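Elongation factor G homolog (Thermus thermophilus, PDB 1WDT) binds GTP and magnesium and probably acts as a GTPase in the elongation step of translation. Local coordinates at residues Q317-Q322 with V361-E366; P284-F289 with L303-G308. One frame throughout, in Å; residues are numbered along the deposited sequence.

Overall arrangement
Both contacts lie in the antiparallel sheet of the second domain of this elongation factor, with their centres about 11 Å apart on the same side of the chain's centre. Contact 2 comes first along the chain and pairs the two strands of the hairpin 285-294 and 298-307 at the end away from its turn. Contact 1 follows, pairing strand 314-318 with strand 361-363 across 38 intervening residues, none of them helical. Strand 361-363 runs between strands 314-318 and 285-294, so the last strand of the domain joins the two contacts; a probable hydrogen bond from Ala286 N to Leu362 O (2.9 Å) links them directly. Contact 2 also reaches the GTP-binding domain through Glu96, Ala97 and Asp99, whereas contact 1 lies away from the nucleotide site.

Contact 1: residues Q317-Q322 with V361-E366; sequences QSEAGQ and VLWQGE
In the antiparallel sheet of domain 2, Gln317 and Trp363 form a hydrogen-bonded pair where strand 314-318 runs out beside strand 361-363. Gln317 N donates to Trp363 O at 2.8 Å, and the return bond from Trp363 N to Gln317 O is slightly longer (3.0 Å). The same Gln317 O also takes a CA-H...O contact from Leu362. Trp363 holds CG between its backbone N and carbonyl carbon (chi1 69°), and this folds the indole back over the neighbouring strand. Gln317 CB lies over the five-membered ring of Trp363 in a CH-pi contact, 3.9 Å from its centroid, while Gln317 O and Ser318 N sit over a face of the indole nearer its rim. At the far end of the ring the carboxylate of Glu319 approaches obliquely, with Glu319 OE2 4.0 Å from Trp363 CH2; its stronger partner is Lys367, in a salt bridge. Leu362 presses CD1 tightly against Ser318 CB at 3.4 Å. Beyond the pair the chain makes a type I turn from Ser318 to Gly321, in which Ser318 OG donates to a lone pair of Gly321 O (2.6 Å). A water donates to Val361 O and accepts from Glu319 N. Past the Gln317-Trp363 pair, solvent thus takes over from direct bonding as the turn leads the chain away, while the CH-pi contact holds the indole against the departing strand.

Contact 2: residues P284-F289 with L303-G308; sequences PLAKVF and LRLYRG
Tyr306 and Lys287 cross obliquely, Lys287 CB meeting the edge of the phenol ring near its plane, 3.6 Å from Tyr306 CE2. The lysine is fully extended with CG anti to its backbone nitrogen (chi1 -176°), a shape that carries NZ past the tyrosine to Glu96 and the carbonyl of Pro374. Arg304 sets CG over a face of the Tyr306 ring, 3.5 Å above its plane, and the bend at chi2 (59°) turns the rest of the chain so that a face of the guanidinium lies over Tyr306 CD1. Arg304 NE donates to Leu305 O from above the carbonyl plane, while NH1 and NH2 reach Ala97 and Asp99 of the GTP-binding domain. Where the register of the hairpin 285-294 and 298-307 slips by one, Leu285 stands opposite two residues, a classic beta bulge: Leu285 O accepts from Tyr306 N at 2.8 Å and from Arg307 N at 3.3 Å. With an alanine in place of Tyr306, the carbonyl of Glu96 would probably lose its hydroxyl partner and a gap would open between Lys287 CB and Arg304 CG. Arg307 bends at chi3, its guanidinium face over the Leu285 side chain and NE bonded to Pro283 O. On the face carrying Ala286, Val288, Leu303 and Leu305, Val288 CG2 packs tightly on Leu303 CD2 (3.2 Å), and Leu305 CD1 rests 4.1 Å from Ala286 CB. The Phe289 ring turns its edge to the Arg304 backbone, Phe289 CD2 lying 3.9 Å from Arg304 N.

Contact 1: residues Q317-Q322 with V361-E366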
loop_
_atom_site.group_PDB
_atom_site.type_symbol
_atom_site.label_atom_id
_atom_site.label_comp_id
_atom_site.label_asym_id
_atom_site.label_seq_id
_atom_site.Cartn_x
_atom_site.Cartn_y
_atom_site.Cartn_z
ATOM N N GLN A 317 2.002 18.181 -21.290
ATOM C CA GLN A 317 3.004 17.240 -21.759
ATOM C C GLN A 317 3.082 16.111 -20.735
ATOM O O GLN A 317 2.803 16.317 -19.552
ATOM C CB GLN A 317 4.369 17.921 -21.847
ATOM C CG GLN A 317 4.735 18.415 -23.234
ATOM C CD GLN A 317 4.841 17.278 -24.233
ATOM O OE1 GLN A 317 5.511 16.273 -23.978
ATOM N NE2 GLN A 317 4.186 17.430 -25.379
ATOM N N SER A 318 3.453 14.923 -21.189
ATOM C CA SER A 318 3.592 13.780 -20.302
ATOM C C SER A 318 4.571 12.835 -20.963
ATOM O O SER A 318 4.890 12.997 -22.141
ATOM C CB SER A 318 2.255 13.066 -20.111
ATOM O OG SER A 318 1.921 12.331 -21.268
ATOM N N GLU A 319 5.048 11.849 -20.208
ATOM C CA GLU A 319 5.988 10.878 -20.752
ATOM C C GLU A 319 5.369 10.135 -21.938
ATOM O O GLU A 319 6.085 9.608 -22.788
ATOM C CB GLU A 319 6.400 9.867 -19.676
ATOM C CG GLU A 319 7.309 10.422 -18.584
ATOM C CD GLU A 319 8.574 11.050 -19.145
ATOM O OE1 GLU A 319 9.017 10.610 -20.226
ATOM O OE2 GLU A 319 9.127 11.971 -18.501
ATOM N N ALA A 320 4.037 10.106 -21.993
ATOM C CA ALA A 320 3.323 9.423 -23.070
ATOM C C ALA A 320 2.977 10.378 -24.209
ATOM O O ALA A 320 2.258 10.016 -25.136
ATOM C CB ALA A 320 2.056 8.796 -22.526
ATOM N N GLY A 321 3.487 11.599 -24.134
ATOM C CA GLY A 321 3.195 12.571 -25.167
ATOM C C GLY A 321 2.148 13.561 -24.713
ATOM O O GLY A 321 1.716 13.545 -23.555
ATOM N N GLN A 322 1.733 14.415 -25.641
ATOM C CA GLN A 322 0.745 15.454 -25.389
ATOM C C GLN A 322 -0.614 14.939 -24.941
ATOM O O GLN A 322 -1.174 14.019 -25.533
ATOM C CB GLN A 322 0.574 16.314 -26.642
ATOM C CG GLN A 322 -0.639 17.227 -26.607
ATOM C CD GLN A 322 -0.847 17.965 -27.916
ATOM O OE1 GLN A 322 -0.758 17.374 -28.994
ATOM N NE2 GLN A 322 -1.138 19.258 -27.830
ATOM N N VAL A 361 3.507 12.135 -14.312
ATOM C CA VAL A 361 3.533 13.564 -14.043
ATOM C C VAL A 361 3.146 14.269 -15.347
ATOM O O VAL A 361 3.502 13.799 -16.429
ATOM C CB VAL A 361 4.951 14.003 -13.613
ATOM C CG1 VAL A 361 4.969 15.490 -13.301
ATOM C CG2 VAL A 361 5.402 13.178 -12.398
ATOM N N LEU A 362 2.405 15.371 -15.240
ATOM C CA LEU A 362 1.964 16.165 -16.404
ATOM C C LEU A 362 2.451 17.601 -16.197
ATOM O O LEU A 362 2.486 18.089 -15.072
ATOM C CB LEU A 362 0.431 16.182 -16.524
ATOM C CG LEU A 362 -0.414 14.947 -16.880
ATOM C CD1 LEU A 362 -0.222 14.595 -18.327
ATOM C CD2 LEU A 362 -0.047 13.779 -15.995
ATOM N N TRP A 363 2.790 18.300 -17.270
ATOM C CA TRP A 363 3.291 19.654 -17.092
ATOM C C TRP A 363 3.287 20.481 -18.368
ATOM O O TRP A 363 3.001 19.980 -19.453
ATOM C CB TRP A 363 4.736 19.573 -16.584
ATOM C CG TRP A 363 5.681 19.050 -17.637
ATOM C CD1 TRP A 363 6.306 19.782 -18.606
ATOM C CD2 TRP A 363 6.010 17.674 -17.904
ATOM N NE1 TRP A 363 6.993 18.954 -19.462
ATOM C CE2 TRP A 363 6.829 17.657 -19.058
ATOM C CE3 TRP A 363 5.688 16.455 -17.284
ATOM C CZ2 TRP A 363 7.331 16.466 -19.608
ATOM C CZ3 TRP A 363 6.188 15.270 -17.830
ATOM C CH2 TRP A 363 7.000 15.288 -18.983
ATOM N N GLN A 364 3.613 21.759 -18.208
ATOM C CA GLN A 364 3.771 22.686 -19.323
ATOM C C GLN A 364 5.104 23.355 -19.002
ATOM O O GLN A 364 5.435 23.541 -17.829
ATOM C CB GLN A 364 2.660 23.737 -19.367
ATOM C CG GLN A 364 1.363 23.253 -19.988
ATOM C CD GLN A 364 0.378 24.375 -20.195
ATOM O OE1 GLN A 364 -0.743 24.156 -20.649
ATOM N NE2 GLN A 364 0.793 25.593 -19.867
ATOM N N GLY A 365 5.879 23.695 -20.025
ATOM C CA GLY A 365 7.162 24.327 -19.776
ATOM C C GLY A 365 8.252 23.318 -19.464
ATOM O O GLY A 365 8.251 22.211 -20.002
ATOM N N GLU A 366 9.187 23.701 -18.597
ATOM C CA GLU A 366 10.287 22.816 -18.229
ATOM C C GLU A 366 9.749 21.582 -17.521
ATOM O O GLU A 366 8.856 21.675 -16.675
ATOM C CB GLU A 366 11.278 23.525 -17.297
ATOM C CG GLU A 366 10.725 23.797 -15.895
ATOM C CD GLU A 366 11.781 23.669 -14.799
ATOM O OE1 GLU A 366 11.430 23.847 -13.610
ATOM O OE2 GLU A 366 12.957 23.387 -15.125
HETATM O O HOH W 1 4.150 11.614 -17.504
#

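Contact 2: residues P284-F289 with L303-G308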
loop_
_atom_site.group_PDB
_atom_site.type_symbol
_atom_site.label_atom_id
_atom_site.label_comp_id
_atom_site.label_asym_id
_atom_site.label_seq_id
_atom_site.Cartn_x
_atom_site.Cartn_y
_atom_site.Cartn_z
ATOM N N PRO A 284 1.551 25.008 -15.314
ATOM C CA PRO A 284 0.840 23.797 -14.902
ATOM C C PRO A 284 1.744 22.635 -14.488
ATOM O O PRO A 284 2.720 22.309 -15.166
ATOM C CB PRO A 284 -0.011 23.473 -16.125
ATOM C CG PRO A 284 -0.351 24.836 -16.653
ATOM C CD PRO A 284 0.985 25.551 -16.564
ATOM N N LEU A 285 1.423 22.044 -13.340
ATOM C CA LEU A 285 2.140 20.892 -12.798
ATOM C C LEU A 285 1.041 20.005 -12.232
ATOM O O LEU A 285 0.234 20.452 -11.419
ATOM C CB LEU A 285 3.114 21.301 -11.679
ATOM C CG LEU A 285 3.908 20.151 -11.023
ATOM C CD1 LEU A 285 4.686 19.397 -12.085
ATOM C CD2 LEU A 285 4.861 20.687 -9.960
ATOM N N ALA A 286 1.004 18.753 -12.671
ATOM C CA ALA A 286 -0.027 17.826 -12.220
ATOM C C ALA A 286 0.509 16.412 -12.123
ATOM O O ALA A 286 1.635 16.134 -12.526
ATOM C CB ALA A 286 -1.223 17.862 -13.189
ATOM N N LYS A 287 -0.315 15.520 -11.582
ATOM C CA LYS A 287 0.057 14.124 -11.431
ATOM C C LYS A 287 -1.192 13.239 -11.375
ATOM O O LYS A 287 -2.201 13.615 -10.788
ATOM C CB LYS A 287 0.883 13.936 -10.148
ATOM C CG LYS A 287 1.411 12.523 -9.943
ATOM C CD LYS A 287 2.205 12.386 -8.646
ATOM C CE LYS A 287 2.706 10.963 -8.469
ATOM N NZ LYS A 287 3.717 10.833 -7.389
ATOM N N VAL A 288 -1.115 12.071 -12.008
ATOM C CA VAL A 288 -2.210 11.105 -11.986
ATOM C C VAL A 288 -2.007 10.357 -10.666
ATOM O O VAL A 288 -1.052 9.594 -10.528
ATOM C CB VAL A 288 -2.098 10.105 -13.157
ATOM C CG1 VAL A 288 -3.273 9.120 -13.114
ATOM C CG2 VAL A 288 -2.070 10.859 -14.489
ATOM N N PHE A 289 -2.873 10.581 -9.687
ATOM C CA PHE A 289 -2.673 9.913 -8.406
ATOM C C PHE A 289 -3.450 8.614 -8.252
ATOM O O PHE A 289 -3.181 7.829 -7.341
ATOM C CB PHE A 289 -2.973 10.876 -7.255
ATOM C CG PHE A 289 -4.418 11.237 -7.117
ATOM C CD1 PHE A 289 -5.266 10.475 -6.318
ATOM C CD2 PHE A 289 -4.930 12.355 -7.766
ATOM C CE1 PHE A 289 -6.605 10.827 -6.165
ATOM C CE2 PHE A 289 -6.258 12.710 -7.624
ATOM C CZ PHE A 289 -7.102 11.943 -6.816
ATOM N N LEU A 303 -6.523 13.320 -11.827
ATOM C CA LEU A 303 -5.351 14.174 -11.719
ATOM C C LEU A 303 -5.468 15.223 -10.634
ATOM O O LEU A 303 -6.546 15.731 -10.360
ATOM C CB LEU A 303 -5.099 14.915 -13.041
ATOM C CG LEU A 303 -5.238 14.198 -14.384
ATOM C CD1 LEU A 303 -4.561 15.045 -15.453
ATOM C CD2 LEU A 303 -4.607 12.816 -14.333
ATOM N N ARG A 304 -4.340 15.535 -10.016
ATOM C CA ARG A 304 -4.290 16.589 -9.025
ATOM C C ARG A 304 -3.507 17.685 -9.727
ATOM O O ARG A 304 -2.419 17.432 -10.226
ATOM C CB ARG A 304 -3.516 16.167 -7.771
ATOM C CG ARG A 304 -3.016 17.363 -6.956
ATOM C CD ARG A 304 -4.172 18.261 -6.516
ATOM N NE ARG A 304 -3.735 19.619 -6.189
ATOM C CZ ARG A 304 -3.105 19.975 -5.071
ATOM N NH1 ARG A 304 -2.824 19.078 -4.134
ATOM N NH2 ARG A 304 -2.750 21.243 -4.893
ATOM N N LEU A 305 -4.063 18.885 -9.803
ATOM C CA LEU A 305 -3.332 19.977 -10.424
ATOM C C LEU A 305 -2.706 20.721 -9.261
ATOM O O LEU A 305 -3.397 21.392 -8.493
ATOM C CB LEU A 305 -4.274 20.886 -11.210
ATOM C CG LEU A 305 -3.686 22.102 -11.943
ATOM C CD1 LEU A 305 -2.713 21.654 -13.048
ATOM C CD2 LEU A 305 -4.843 22.926 -12.539
ATOM N N TYR A 306 -1.398 20.562 -9.114
ATOM C CA TYR A 306 -0.648 21.197 -8.035
ATOM C C TYR A 306 -0.381 22.673 -8.281
ATOM O O TYR A 306 -0.224 23.448 -7.336
ATOM C CB TYR A 306 0.706 20.510 -7.865
ATOM C CG TYR A 306 0.641 19.071 -7.423
ATOM C CD1 TYR A 306 0.232 18.740 -6.127
ATOM C CD2 TYR A 306 1.037 18.039 -8.281
ATOM C CE1 TYR A 306 0.230 17.416 -5.691
ATOM C CE2 TYR A 306 1.036 16.714 -7.859
ATOM C CZ TYR A 306 0.633 16.409 -6.558
ATOM O OH TYR A 306 0.648 15.109 -6.123
ATOM N N ARG A 307 -0.319 23.062 -9.548
ATOM C CA ARG A 307 -0.012 24.446 -9.878
ATOM C C ARG A 307 -0.448 24.815 -11.286
ATOM O O ARG A 307 -0.467 23.976 -12.189
ATOM C CB ARG A 307 1.496 24.655 -9.734
ATOM C CG ARG A 307 1.987 26.077 -9.882
ATOM C CD ARG A 307 3.503 26.079 -9.789
ATOM N NE ARG A 307 4.114 25.373 -10.912
ATOM C CZ ARG A 307 5.339 24.857 -10.900
ATOM N NH1 ARG A 307 6.085 24.960 -9.812
ATOM N NH2 ARG A 307 5.828 24.258 -11.982
ATOM N N GLY A 308 -0.783 26.087 -11.466
ATOM C CA GLY A 308 -1.204 26.559 -12.770
ATOM C C GLY A 308 -2.707 26.610 -12.928
ATOM O O GLY A 308 -3.463 26.300 -12.002
HETATM O O HOH W 2 5.426 22.602 -14.542
#